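Local coordinates for inactive PncC family protein (Escherichia coli O157:H7, PDB 5KOL) that belongs to the CinA family but probably lacks nicotinamide-nucleotide amidohydrolase activity, its own function being unknown, at residues W133-I138 against N142-M147; I112-Y117 against R162-Q167; Y61-V66 against E104-D109; L36-S41 against K46-L51; E85-S88 against E92-A95. All coordinates share one frame; numbering follows the deposited sequence.

Contact 1 (W133-I138 against N142-M147); sequences WFAWHI and NYTAVM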
# COMPACT_ATOMS: atom_id res chain seq x y z
N TRP A 133 -7.39 -15.85 2.88
CA TRP A 133 -8.78 -15.50 2.60
C TRP A 133 -8.87 -14.27 1.71
O TRP A 133 -8.11 -13.32 1.88
CB TRP A 133 -9.52 -15.24 3.90
CG TRP A 133 -10.09 -16.48 4.50
CD1 TRP A 133 -9.57 -17.21 5.52
CD2 TRP A 133 -11.30 -17.14 4.10
NE1 TRP A 133 -10.39 -18.29 5.79
CE2 TRP A 133 -11.46 -18.27 4.93
CE3 TRP A 133 -12.27 -16.89 3.11
CZ2 TRP A 133 -12.55 -19.15 4.81
CZ3 TRP A 133 -13.36 -17.76 3.00
CH2 TRP A 133 -13.48 -18.88 3.84
N PHE A 134 -9.82 -14.28 0.78
CA PHE A 134 -9.99 -13.18 -0.15
C PHE A 134 -11.42 -12.70 -0.11
O PHE A 134 -12.33 -13.49 0.16
CB PHE A 134 -9.66 -13.62 -1.59
CG PHE A 134 -8.26 -14.14 -1.78
CD1 PHE A 134 -7.95 -15.46 -1.49
CD2 PHE A 134 -7.28 -13.33 -2.32
CE1 PHE A 134 -6.66 -15.95 -1.68
CE2 PHE A 134 -5.98 -13.81 -2.54
CZ PHE A 134 -5.68 -15.12 -2.22
N ALA A 135 -11.64 -11.42 -0.41
CA ALA A 135 -13.01 -10.94 -0.59
C ALA A 135 -13.03 -9.91 -1.72
O ALA A 135 -12.06 -9.18 -1.94
CB ALA A 135 -13.58 -10.33 0.72
N TRP A 136 -14.16 -9.88 -2.44
CA TRP A 136 -14.39 -8.90 -3.50
C TRP A 136 -15.78 -8.29 -3.36
O TRP A 136 -16.75 -9.02 -3.13
CB TRP A 136 -14.29 -9.53 -4.90
CG TRP A 136 -13.00 -10.28 -5.15
CD1 TRP A 136 -11.90 -9.83 -5.80
CD2 TRP A 136 -12.71 -11.63 -4.75
NE1 TRP A 136 -10.92 -10.80 -5.82
CE2 TRP A 136 -11.40 -11.92 -5.19
CE3 TRP A 136 -13.44 -12.63 -4.08
CZ2 TRP A 136 -10.80 -13.15 -4.96
CZ3 TRP A 136 -12.84 -13.85 -3.85
CH2 TRP A 136 -11.53 -14.11 -4.29
N HIS A 137 -15.87 -6.98 -3.53
CA HIS A 137 -17.13 -6.26 -3.58
C HIS A 137 -17.37 -5.83 -5.02
O HIS A 137 -16.53 -5.14 -5.60
CB HIS A 137 -17.12 -5.04 -2.66
CG HIS A 137 -18.38 -4.24 -2.69
ND1 HIS A 137 -19.34 -4.32 -1.70
CD2 HIS A 137 -18.85 -3.33 -3.59
CE1 HIS A 137 -20.34 -3.50 -1.99
NE2 HIS A 137 -20.07 -2.89 -3.13
N ILE A 138 -18.49 -6.25 -5.58
CA ILE A 138 -18.87 -5.88 -6.94
C ILE A 138 -20.36 -5.60 -6.97
O ILE A 138 -21.15 -6.42 -6.50
CB ILE A 138 -18.55 -6.97 -7.97
CG1 ILE A 138 -17.20 -7.61 -7.69
CG2 ILE A 138 -18.65 -6.39 -9.38
CD1 ILE A 138 -16.98 -8.89 -8.41
N ASN A 142 -20.97 -8.80 -2.16
CA ASN A 142 -19.69 -9.22 -1.60
C ASN A 142 -19.47 -10.71 -1.83
O ASN A 142 -20.41 -11.51 -1.70
CB ASN A 142 -19.63 -8.89 -0.12
CG ASN A 142 -19.68 -7.40 0.13
OD1 ASN A 142 -18.78 -6.66 -0.29
ND2 ASN A 142 -20.73 -6.95 0.82
N TYR A 143 -18.24 -11.08 -2.19
CA TYR A 143 -17.84 -12.46 -2.43
C TYR A 143 -16.57 -12.79 -1.65
O TYR A 143 -15.75 -11.91 -1.39
CB TYR A 143 -17.57 -12.71 -3.93
CG TYR A 143 -18.73 -12.27 -4.80
CD1 TYR A 143 -18.86 -10.94 -5.19
CD2 TYR A 143 -19.70 -13.17 -5.20
CE1 TYR A 143 -19.92 -10.53 -5.97
CE2 TYR A 143 -20.76 -12.77 -5.99
CZ TYR A 143 -20.87 -11.45 -6.37
OH TYR A 143 -21.93 -11.03 -7.15
N THR A 144 -16.42 -14.06 -1.28
CA THR A 144 -15.22 -14.52 -0.57
C THR A 144 -14.76 -15.84 -1.18
O THR A 144 -15.53 -16.58 -1.80
CB THR A 144 -15.46 -14.72 0.94
OG1 THR A 144 -16.41 -15.77 1.14
CG2 THR A 144 -16.05 -13.44 1.59
N ALA A 145 -13.47 -16.14 -0.98
CA ALA A 145 -12.88 -17.42 -1.33
C ALA A 145 -11.67 -17.65 -0.43
O ALA A 145 -11.00 -16.70 -0.04
CB ALA A 145 -12.47 -17.47 -2.81
N VAL A 146 -11.40 -18.91 -0.10
CA VAL A 146 -10.18 -19.26 0.62
C VAL A 146 -9.31 -20.13 -0.27
O VAL A 146 -9.80 -20.89 -1.11
CB VAL A 146 -10.49 -19.96 1.96
CG1 VAL A 146 -11.36 -21.20 1.74
CG2 VAL A 146 -9.20 -20.32 2.71
N MET A 147 -7.99 -19.99 -0.10
CA MET A 147 -6.99 -20.75 -0.84
C MET A 147 -5.90 -21.25 0.10
O MET A 147 -5.62 -20.63 1.13
CB MET A 147 -6.35 -19.90 -1.94
CG MET A 147 -7.32 -19.46 -3.03
SD MET A 147 -7.84 -20.88 -4.01
CE MET A 147 -6.32 -21.30 -4.88
O HOH W 1 -22.29 -8.56 -8.12
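Phe-134 and Trp-136 each exchange two backbone hydrogen bonds with the facing strand, Phe-134 with Ala-145 and Trp-136 with Tyr-143, so both pairs have their N-H and C=O groups satisfied. The shortest runs from Tyr-143 N to Trp-136 O at 2.7 Å. Between these pairs, Ala-135 CA lies 3.0 Å from Tyr-143 O, a CA-H...O contact at a carbonyl that already accepts from Trp-136 N. A side-chain bond closes the hairpin end: His-137 ND1 donates to Asn-142 OD1 at 2.8 Å, from above the amide carbonyl plane and with ring and amide planes 56° apart. One water donates to Ile-138 O (2.9 Å) and also bonds Tyr-143 OH (2.7 Å), which is also hydrogen-bonded to Arg-6 NH1. At the far end Val-146 CB sits over the six-membered ring of Trp-133, 3.4 Å from its centroid, a CH-pi contact. Trp-136 NE1 is satisfied by Ala-164 O of helix 153-171, and Thr-144 OG1 by Glu-92. This antiparallel hairpin forms one margin of the chain's sheet, with strand 110-116 beside residues 133-138; helix 92-106 packs on the face carrying Trp-133, Ala-135 and His-137, and helix 153-171 on the face of Phe-134 and Trp-136.

Contact 2 (I112-Y117 against R162-Q167); sequences IAITGY and RFALAQ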
# COMPACT_ATOMS: atom_id res chain seq x y z
N ILE A 112 -11.01 -5.28 -3.60
CA ILE A 112 -10.34 -6.56 -3.38
C ILE A 112 -9.74 -6.53 -1.98
O ILE A 112 -9.06 -5.56 -1.63
CB ILE A 112 -9.19 -6.80 -4.38
CG1 ILE A 112 -9.66 -6.68 -5.83
CG2 ILE A 112 -8.45 -8.12 -4.06
CD1 ILE A 112 -8.48 -6.48 -6.81
N ALA A 113 -9.93 -7.60 -1.21
CA ALA A 113 -9.31 -7.71 0.10
C ALA A 113 -8.48 -9.00 0.20
O ALA A 113 -8.88 -10.04 -0.33
CB ALA A 113 -10.38 -7.66 1.21
N ILE A 114 -7.32 -8.92 0.85
CA ILE A 114 -6.44 -10.08 1.03
C ILE A 114 -5.98 -10.12 2.48
O ILE A 114 -5.40 -9.15 2.97
CB ILE A 114 -5.20 -10.06 0.12
CG1 ILE A 114 -5.56 -9.89 -1.35
CG2 ILE A 114 -4.38 -11.37 0.30
CD1 ILE A 114 -4.32 -9.89 -2.30
N THR A 115 -6.21 -11.25 3.15
CA THR A 115 -5.65 -11.45 4.48
C THR A 115 -5.29 -12.92 4.61
O THR A 115 -6.12 -13.79 4.32
CB THR A 115 -6.64 -11.02 5.59
OG1 THR A 115 -6.08 -11.30 6.89
CG2 THR A 115 -8.02 -11.70 5.43
N GLY A 116 -4.05 -13.21 5.03
CA GLY A 116 -3.60 -14.59 5.08
C GLY A 116 -2.33 -14.78 5.90
O GLY A 116 -1.80 -13.85 6.51
N TYR A 117 -1.85 -16.04 5.89
CA TYR A 117 -0.58 -16.44 6.49
C TYR A 117 0.42 -16.77 5.38
O TYR A 117 0.37 -17.85 4.79
CB TYR A 117 -0.77 -17.64 7.41
CG TYR A 117 -1.65 -17.36 8.61
CD1 TYR A 117 -1.19 -16.58 9.67
CD2 TYR A 117 -2.93 -17.89 8.70
CE1 TYR A 117 -1.99 -16.33 10.78
CE2 TYR A 117 -3.74 -17.64 9.80
CZ TYR A 117 -3.27 -16.86 10.83
OH TYR A 117 -4.08 -16.62 11.92
N ARG A 162 -1.63 -12.58 -7.63
CA ARG A 162 -2.15 -13.01 -8.93
C ARG A 162 -3.56 -13.58 -8.81
O ARG A 162 -4.42 -13.31 -9.66
CB ARG A 162 -1.23 -14.07 -9.57
CG ARG A 162 0.06 -13.50 -10.14
CD ARG A 162 1.06 -14.61 -10.52
NE ARG A 162 0.61 -15.47 -11.60
CZ ARG A 162 0.94 -16.76 -11.71
NH1 ARG A 162 1.69 -17.33 -10.77
NH2 ARG A 162 0.49 -17.47 -12.74
N PHE A 163 -3.82 -14.38 -7.77
CA PHE A 163 -5.14 -14.97 -7.60
C PHE A 163 -6.20 -13.89 -7.35
O PHE A 163 -7.31 -13.95 -7.90
CB PHE A 163 -5.12 -15.96 -6.44
CG PHE A 163 -6.46 -16.56 -6.16
CD1 PHE A 163 -6.92 -17.63 -6.91
CD2 PHE A 163 -7.28 -16.05 -5.15
CE1 PHE A 163 -8.15 -18.19 -6.68
CE2 PHE A 163 -8.52 -16.61 -4.91
CZ PHE A 163 -8.97 -17.67 -5.68
N ALA A 164 -5.89 -12.92 -6.49
CA ALA A 164 -6.84 -11.84 -6.19
C ALA A 164 -7.31 -11.13 -7.46
O ALA A 164 -8.50 -10.82 -7.61
CB ALA A 164 -6.18 -10.84 -5.23
N LEU A 165 -6.38 -10.89 -8.38
CA LEU A 165 -6.67 -10.24 -9.65
C LEU A 165 -7.45 -11.17 -10.58
O LEU A 165 -8.47 -10.79 -11.17
CB LEU A 165 -5.35 -9.81 -10.31
CG LEU A 165 -4.53 -8.75 -9.53
CD1 LEU A 165 -3.21 -8.51 -10.22
CD2 LEU A 165 -5.29 -7.44 -9.43
N ALA A 166 -6.95 -12.40 -10.77
CA ALA A 166 -7.57 -13.33 -11.70
C ALA A 166 -9.00 -13.67 -11.29
O ALA A 166 -9.89 -13.83 -12.14
CB ALA A 166 -6.73 -14.61 -11.81
N GLN A 167 -9.24 -13.81 -9.98
CA GLN A 167 -10.60 -14.13 -9.55
C GLN A 167 -11.54 -12.94 -9.72
O GLN A 167 -12.73 -13.14 -9.93
CB GLN A 167 -10.62 -14.63 -8.09
CG GLN A 167 -12.01 -15.14 -7.64
CD GLN A 167 -12.38 -16.49 -8.25
OE1 GLN A 167 -11.54 -17.40 -8.35
NE2 GLN A 167 -13.64 -16.63 -8.65
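Apolar packing of a helix on a sheet joins residues 112-117, part of the central strand 110-116, to residues 162-167 of the C-terminal helix 153-171, the contact centre lying about 4 Å from the centre of the chain. The strand and helix axes pass 9.3 Å apart at their closest, with N-to-C directions 150° apart, so the helix runs roughly against the strand it covers. Ile-112 and Ile-114, two residues apart and on the same face of the strand, both start their side chains toward the helix. Ala-164 CB fits against the pair: it is 3.7 Å from Ile-112 CG2 and 3.6 Å from Ile-114 CD1. The two isoleucines thus use different branches on the one methyl, although both are extended at chi2. Ile-114 reaches it with the tip of its long branch; Ile-112 offers its short branch and sends CD1 farther along the helix, to 4.2 Å from Leu-165 CD2. Leu-165 starts out directed away from the strand, and only the end of its side chain returns to make this looser touch. Leu-47 of helix 46-52 packs on Ile-112, Ile-114 and Leu-165 alike, extending the same apolar cluster. All four touching residues are buried and the contact is held by the packing of methyl groups, which makes it a hydrophobic core contact without hydrogen bonds between the segments.

Contact 3 (Y61-V66 against E104-D109); sequences YGAGFV and ERADAD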
# COMPACT_ATOMS: atom_id res chain seq x y z
N TYR A 61 -8.06 3.43 -10.69
CA TYR A 61 -7.54 3.06 -9.37
C TYR A 61 -6.82 4.23 -8.72
O TYR A 61 -5.90 4.79 -9.31
CB TYR A 61 -6.59 1.86 -9.47
CG TYR A 61 -5.98 1.40 -8.15
CD1 TYR A 61 -6.75 0.72 -7.20
CD2 TYR A 61 -4.62 1.58 -7.88
CE1 TYR A 61 -6.18 0.26 -6.00
CE2 TYR A 61 -4.04 1.14 -6.68
CZ TYR A 61 -4.83 0.47 -5.75
OH TYR A 61 -4.27 0.02 -4.59
N GLY A 62 -7.20 4.55 -7.48
CA GLY A 62 -6.47 5.58 -6.75
C GLY A 62 -6.07 5.20 -5.34
O GLY A 62 -4.98 5.58 -4.89
N ALA A 63 -6.91 4.44 -4.63
CA ALA A 63 -6.79 4.27 -3.19
C ALA A 63 -6.45 2.83 -2.85
O ALA A 63 -7.24 1.91 -3.12
CB ALA A 63 -8.08 4.69 -2.48
N GLY A 64 -5.31 2.62 -2.20
CA GLY A 64 -4.93 1.32 -1.69
C GLY A 64 -4.62 1.40 -0.21
O GLY A 64 -3.96 2.33 0.24
N PHE A 65 -5.09 0.41 0.54
CA PHE A 65 -4.88 0.38 1.98
C PHE A 65 -4.04 -0.83 2.34
O PHE A 65 -4.27 -1.93 1.81
CB PHE A 65 -6.23 0.33 2.71
CG PHE A 65 -7.13 1.49 2.36
CD1 PHE A 65 -6.91 2.73 2.94
CD2 PHE A 65 -8.15 1.34 1.44
CE1 PHE A 65 -7.71 3.81 2.61
CE2 PHE A 65 -8.97 2.42 1.11
CZ PHE A 65 -8.74 3.65 1.70
N VAL A 66 -3.04 -0.62 3.19
CA VAL A 66 -2.27 -1.69 3.79
C VAL A 66 -2.53 -1.63 5.28
O VAL A 66 -2.26 -0.60 5.92
CB VAL A 66 -0.77 -1.57 3.47
CG1 VAL A 66 -0.01 -2.66 4.17
CG2 VAL A 66 -0.54 -1.66 1.94
N GLU A 104 -15.95 2.01 1.53
CA GLU A 104 -16.43 3.17 2.27
C GLU A 104 -15.39 4.29 2.30
O GLU A 104 -15.70 5.46 2.02
CB GLU A 104 -16.79 2.78 3.71
CG GLU A 104 -17.87 1.72 3.86
CD GLU A 104 -17.97 1.16 5.28
OE1 GLU A 104 -18.68 0.16 5.48
OE2 GLU A 104 -17.34 1.73 6.21
N ARG A 105 -14.16 3.95 2.67
CA ARG A 105 -13.11 4.96 2.81
C ARG A 105 -12.78 5.62 1.48
O ARG A 105 -12.51 6.83 1.42
CB ARG A 105 -11.85 4.33 3.41
CG ARG A 105 -11.87 4.16 4.91
CD ARG A 105 -11.29 5.38 5.60
NE ARG A 105 -10.95 5.13 6.99
CZ ARG A 105 -10.37 6.03 7.79
NH1 ARG A 105 -10.07 7.23 7.32
NH2 ARG A 105 -10.11 5.73 9.05
N ALA A 106 -12.79 4.85 0.39
CA ALA A 106 -12.33 5.35 -0.90
C ALA A 106 -13.44 5.93 -1.76
O ALA A 106 -13.14 6.62 -2.74
CB ALA A 106 -11.61 4.24 -1.67
N ASP A 107 -14.71 5.71 -1.40
CA ASP A 107 -15.84 6.02 -2.28
C ASP A 107 -15.63 5.38 -3.66
O ASP A 107 -15.68 6.04 -4.70
CB ASP A 107 -16.04 7.54 -2.39
CG ASP A 107 -17.36 7.91 -3.02
OD1 ASP A 107 -18.35 7.16 -2.81
OD2 ASP A 107 -17.42 8.94 -3.72
N ALA A 108 -15.36 4.08 -3.65
CA ALA A 108 -15.08 3.31 -4.85
C ALA A 108 -16.25 2.38 -5.16
O ALA A 108 -17.19 2.25 -4.38
CB ALA A 108 -13.79 2.50 -4.69
N ASP A 109 -16.17 1.71 -6.33
CA ASP A 109 -17.24 0.83 -6.80
C ASP A 109 -16.92 -0.64 -6.69
O ASP A 109 -17.84 -1.45 -6.55
CB ASP A 109 -17.60 1.12 -8.27
CG ASP A 109 -17.75 2.60 -8.57
OD1 ASP A 109 -18.74 3.19 -8.08
OD2 ASP A 109 -16.90 3.16 -9.30
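Ala-63 and Ala-106 mark the closest backbone approach, with CA atoms 6.1 Å apart, where strand 61-67 passes the last turn of helix 92-106. Ala-106 still belongs to the helix, and Asp-107 leaves helical geometry with positive phi (52°), ending the helix before Ala-108 and Asp-109. On the strand, Ala-63 and Phe-65 face the helix, while the intervening Gly-64 has no side chain to offer. The short alanine side chains permit the close approach, their CB atoms meeting at 3.6 Å. Phe-65 reaches farther up the helix. Its CG lies anti to the carbonyl carbon (chi1 -57°), and the outer end of the ring meets two successive helix residues: CZ is 3.6 Å from Arg-105 CB, and CE2 is 4.2 Å from Ala-106 CB, which lies at the ring edge near its plane. This is helix-on-sheet packing within the alpha/beta fold, at a strand that is outermost in its own chain. The sheet nevertheless continues, because Gly-64, Phe-65 and Val-66 pair antiparallel with a strand of the second subunit, and Phe-65 also packs on Ile-76 of that subunit. Arg-105 touches Phe-65 through its CB; in the conformer described here, one of two, it then bends at chi2 (-90°) and leads its guanidinium away, NE and NH2 donating to the carbonyls of Ile-76 and Lys-75 in its own chain. Arg-105 also packs on Arg-105 of the second subunit.

Contact 4 (L36-S41 against K46-L51); sequences LTTAES and KLASAL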
# COMPACT_ATOMS: atom_id res chain seq x y z
N LEU A 36 -11.80 1.10 -8.68
CA LEU A 36 -11.33 0.00 -7.84
C LEU A 36 -10.57 0.54 -6.63
O LEU A 36 -9.90 1.58 -6.71
CB LEU A 36 -10.41 -0.93 -8.65
CG LEU A 36 -9.68 -2.09 -7.97
CD1 LEU A 36 -10.69 -3.23 -7.67
CD2 LEU A 36 -8.52 -2.58 -8.87
N THR A 37 -10.69 -0.16 -5.51
CA THR A 37 -9.87 0.08 -4.33
C THR A 37 -9.45 -1.27 -3.77
O THR A 37 -10.08 -2.30 -4.06
CB THR A 37 -10.63 0.91 -3.28
OG1 THR A 37 -9.75 1.21 -2.17
CG2 THR A 37 -11.86 0.14 -2.79
N THR A 38 -8.38 -1.28 -2.98
CA THR A 38 -7.80 -2.52 -2.47
C THR A 38 -7.47 -2.37 -0.99
O THR A 38 -7.18 -1.27 -0.51
CB THR A 38 -6.52 -2.91 -3.22
OG1 THR A 38 -5.54 -1.86 -3.07
CG2 THR A 38 -6.83 -3.10 -4.70
N ALA A 39 -7.50 -3.50 -0.29
CA ALA A 39 -7.14 -3.59 1.12
C ALA A 39 -6.31 -4.85 1.29
O ALA A 39 -6.74 -5.93 0.87
CB ALA A 39 -8.40 -3.64 2.02
N GLU A 40 -5.13 -4.75 1.90
CA GLU A 40 -4.33 -5.96 2.03
C GLU A 40 -3.59 -5.97 3.35
O GLU A 40 -3.35 -4.93 3.96
CB GLU A 40 -3.34 -6.12 0.86
CG GLU A 40 -2.55 -4.88 0.57
CD GLU A 40 -1.78 -4.96 -0.74
OE1 GLU A 40 -1.11 -5.98 -0.99
OE2 GLU A 40 -1.82 -3.96 -1.49
N SER A 41 -3.25 -7.17 3.79
CA SER A 41 -2.45 -7.33 5.00
C SER A 41 -1.11 -8.02 4.71
O SER A 41 -0.07 -7.35 4.58
CB SER A 41 -3.27 -8.12 6.02
OG SER A 41 -2.69 -8.02 7.30
N LYS A 46 1.89 -5.19 -2.13
CA LYS A 46 2.29 -5.71 -3.44
C LYS A 46 1.11 -5.81 -4.40
O LYS A 46 1.33 -5.79 -5.62
CB LYS A 46 2.99 -7.06 -3.28
CG LYS A 46 4.41 -6.96 -2.72
CD LYS A 46 5.01 -8.34 -2.47
CE LYS A 46 6.49 -8.28 -2.08
NZ LYS A 46 7.37 -7.84 -3.20
N LEU A 47 -0.14 -5.93 -3.90
CA LEU A 47 -1.30 -5.87 -4.79
C LEU A 47 -1.47 -4.46 -5.34
O LEU A 47 -1.63 -4.26 -6.55
CB LEU A 47 -2.57 -6.31 -4.03
CG LEU A 47 -3.90 -6.15 -4.78
CD1 LEU A 47 -3.97 -7.06 -6.03
CD2 LEU A 47 -5.11 -6.41 -3.87
N ALA A 48 -1.43 -3.45 -4.45
CA ALA A 48 -1.44 -2.05 -4.87
C ALA A 48 -0.33 -1.77 -5.88
O ALA A 48 -0.56 -1.09 -6.89
CB ALA A 48 -1.30 -1.14 -3.66
N SER A 49 0.88 -2.27 -5.60
CA SER A 49 2.00 -2.07 -6.51
C SER A 49 1.72 -2.68 -7.88
O SER A 49 2.11 -2.11 -8.91
CB SER A 49 3.28 -2.66 -5.92
OG SER A 49 4.37 -2.47 -6.80
N ALA A 50 1.07 -3.84 -7.91
CA ALA A 50 0.73 -4.45 -9.19
C ALA A 50 -0.18 -3.53 -10.00
O ALA A 50 0.02 -3.34 -11.20
CB ALA A 50 0.06 -5.80 -8.95
N LEU A 51 -1.16 -2.92 -9.33
CA LEU A 51 -2.12 -2.04 -10.00
C LEU A 51 -1.52 -0.69 -10.36
O LEU A 51 -1.91 -0.10 -11.38
CB LEU A 51 -3.33 -1.84 -9.09
CG LEU A 51 -4.10 -3.15 -8.89
CD1 LEU A 51 -5.02 -3.06 -7.70
CD2 LEU A 51 -4.90 -3.50 -10.14
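Glu-40 grips the start of helix 46-52 with both carboxylate oxygens. OE1 accepts from Leu-47 N at 3.1 Å and OE2 from Ala-48 N at 3.0 Å, with N-H...O angles of 161° and 165°. Both donors come to the syn side: the first uses the syn lone pair of OE1, and the second lies somewhat out of the carboxylate plane. With chi1 at 49°, CG is lodged between the backbone N and the carbonyl carbon; the chain then extends beyond it and carries the carboxylate to the helix. The Leu-47 side chain crosses Glu-40 at a slant, its CB 3.4 Å from Glu-40 OE1. Farther back along the strand, Thr-38 places CG2 anti to its carbonyl carbon, and this methyl meets Leu-51 CD1 tip to tip at 3.5 Å and Leu-47 CD2 at 3.8 Å. Thr-38 OG1 is hydrogen-bonded to Tyr-61 OH. Leu-36 crosses Leu-51 at about a right angle, CD2 lying 3.7 Å from Leu-51 CD1. Strand and helix belong to a beta-alpha-beta unit completed by strand 61-67, and the axes of the two segments come within 8.6 Å. OE1 of Glu-40 is also bonded to Thr-43 OG1, in the turn between the segments. The chemistry is therefore divided: at the first turn of the helix a buried carboxylate takes up the N-H groups of two successive residues, and the rest of the interface is closed by aliphatic packing.

Contact 5 (E85-S88 against E92-A95); sequences ERYS and EKVA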
# COMPACT_ATOMS: atom_id res chain seq x y z
N GLU A 85 -11.91 -10.87 17.32
CA GLU A 85 -11.86 -11.77 18.47
C GLU A 85 -12.51 -13.13 18.17
O GLU A 85 -12.01 -14.17 18.62
CB GLU A 85 -12.53 -11.10 19.68
CG GLU A 85 -11.99 -9.68 19.96
CD GLU A 85 -12.51 -9.05 21.26
OE1 GLU A 85 -13.70 -9.23 21.61
OE2 GLU A 85 -11.71 -8.32 21.91
N ARG A 86 -13.63 -13.15 17.44
CA ARG A 86 -14.30 -14.42 17.18
C ARG A 86 -13.53 -15.27 16.17
O ARG A 86 -13.40 -16.49 16.35
CB ARG A 86 -15.72 -14.18 16.66
CG ARG A 86 -16.71 -13.67 17.69
CD ARG A 86 -18.03 -13.29 17.00
NE ARG A 86 -19.09 -12.97 17.96
CZ ARG A 86 -20.33 -12.64 17.61
NH1 ARG A 86 -20.66 -12.57 16.32
NH2 ARG A 86 -21.24 -12.38 18.54
N TYR A 87 -12.99 -14.66 15.12
CA TYR A 87 -12.57 -15.41 13.95
C TYR A 87 -11.11 -15.26 13.57
O TYR A 87 -10.68 -15.96 12.65
CB TYR A 87 -13.42 -15.01 12.74
CG TYR A 87 -14.89 -15.23 12.96
CD1 TYR A 87 -15.39 -16.51 13.18
CD2 TYR A 87 -15.78 -14.16 12.95
CE1 TYR A 87 -16.74 -16.72 13.39
CE2 TYR A 87 -17.12 -14.36 13.16
CZ TYR A 87 -17.59 -15.64 13.38
OH TYR A 87 -18.94 -15.82 13.58
N SER A 88 -10.35 -14.38 14.23
CA SER A 88 -8.98 -14.01 13.85
C SER A 88 -8.98 -13.11 12.61
O SER A 88 -9.99 -13.02 11.91
CB SER A 88 -8.10 -15.24 13.60
OG SER A 88 -8.16 -15.62 12.22
N GLU A 92 -12.83 -15.53 6.81
CA GLU A 92 -13.81 -15.10 5.82
C GLU A 92 -14.49 -13.80 6.23
O GLU A 92 -14.68 -12.90 5.41
CB GLU A 92 -14.84 -16.21 5.60
CG GLU A 92 -15.97 -15.81 4.68
CD GLU A 92 -16.96 -16.94 4.43
OE1 GLU A 92 -17.87 -16.75 3.59
OE2 GLU A 92 -16.81 -18.01 5.05
N LYS A 93 -14.84 -13.67 7.51
CA LYS A 93 -15.56 -12.49 7.96
C LYS A 93 -14.70 -11.24 7.86
O LYS A 93 -15.15 -10.20 7.36
CB LYS A 93 -16.07 -12.70 9.39
CG LYS A 93 -16.74 -11.49 10.02
CD LYS A 93 -18.03 -11.09 9.33
CE LYS A 93 -18.83 -10.11 10.19
NZ LYS A 93 -20.08 -9.60 9.53
N VAL A 94 -13.44 -11.31 8.30
CA VAL A 94 -12.60 -10.12 8.31
C VAL A 94 -12.26 -9.69 6.88
O VAL A 94 -12.26 -8.49 6.54
CB VAL A 94 -11.34 -10.38 9.16
CG1 VAL A 94 -10.31 -9.27 8.96
CG2 VAL A 94 -11.73 -10.50 10.64
N ALA A 95 -12.00 -10.65 6.01
CA ALA A 95 -11.77 -10.32 4.60
C ALA A 95 -12.95 -9.54 4.02
O ALA A 95 -12.77 -8.49 3.38
CB ALA A 95 -11.52 -11.61 3.81
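Tyr-87 and Lys-93 meet across the turn between two helices, Tyr-87 CD2 lying 3.9 Å from Lys-93 CB and 4.1 Å from CG. The two side chains are inclined to one another. Lys-93 first sets CG anti to its backbone N (chi1 175°) and then bends at chi2, which leads its amino end away from the tyrosine. The second touch is deeper: Val-94 CG2 lies 3.3 Å from Ser-88 O, a methyl against a carbonyl, without any hydrogen bond between the segments. Behind the tyrosine, Arg-86 CB lies 3.7 Å above the centre of one ring face, supporting it from its own helix. Ser-88 leaves helical geometry with positive phi (74°), which swings the chain out of helix 81-87, and its OG donates to Tyr-87 O at 2.6 Å, in the carbonyl plane. Ser-91, in the short connection, binds Ser-88 O through its OG and also accepts from Val-94 N, so one hydroxyl ties the residue just after the first helix to the first turn of the second. The bond from Val-94 N, three residues on, is that of a serine N-cap, here opening helix 92-106 after a short helix-to-helix connection, residues 88-91.

How the contacts relate
Contacts 1 to 4 all reach one mixed sheet, in which strands 36-40 and 110-116 are neighbours, as are 110-116 and 131-138. Contacts 2 and 4, with centres about 9 Å apart, are joined through the backbone of these strands: Ile-114 O pairs with Ser-41 N at 3.0 Å. Contact 1 is nested along the chain inside the loop closed by contact 2, their centres about 8 Å apart. Contacts 3 and 4 meet through Ala-63 O and Thr-37 OG1, 2.8 Å apart, and both touch the second subunit. Contact 5 lies about 21 Å from contact 3, centre to centre, yet both use helix 92-106; Glu-92 joins it to contact 1.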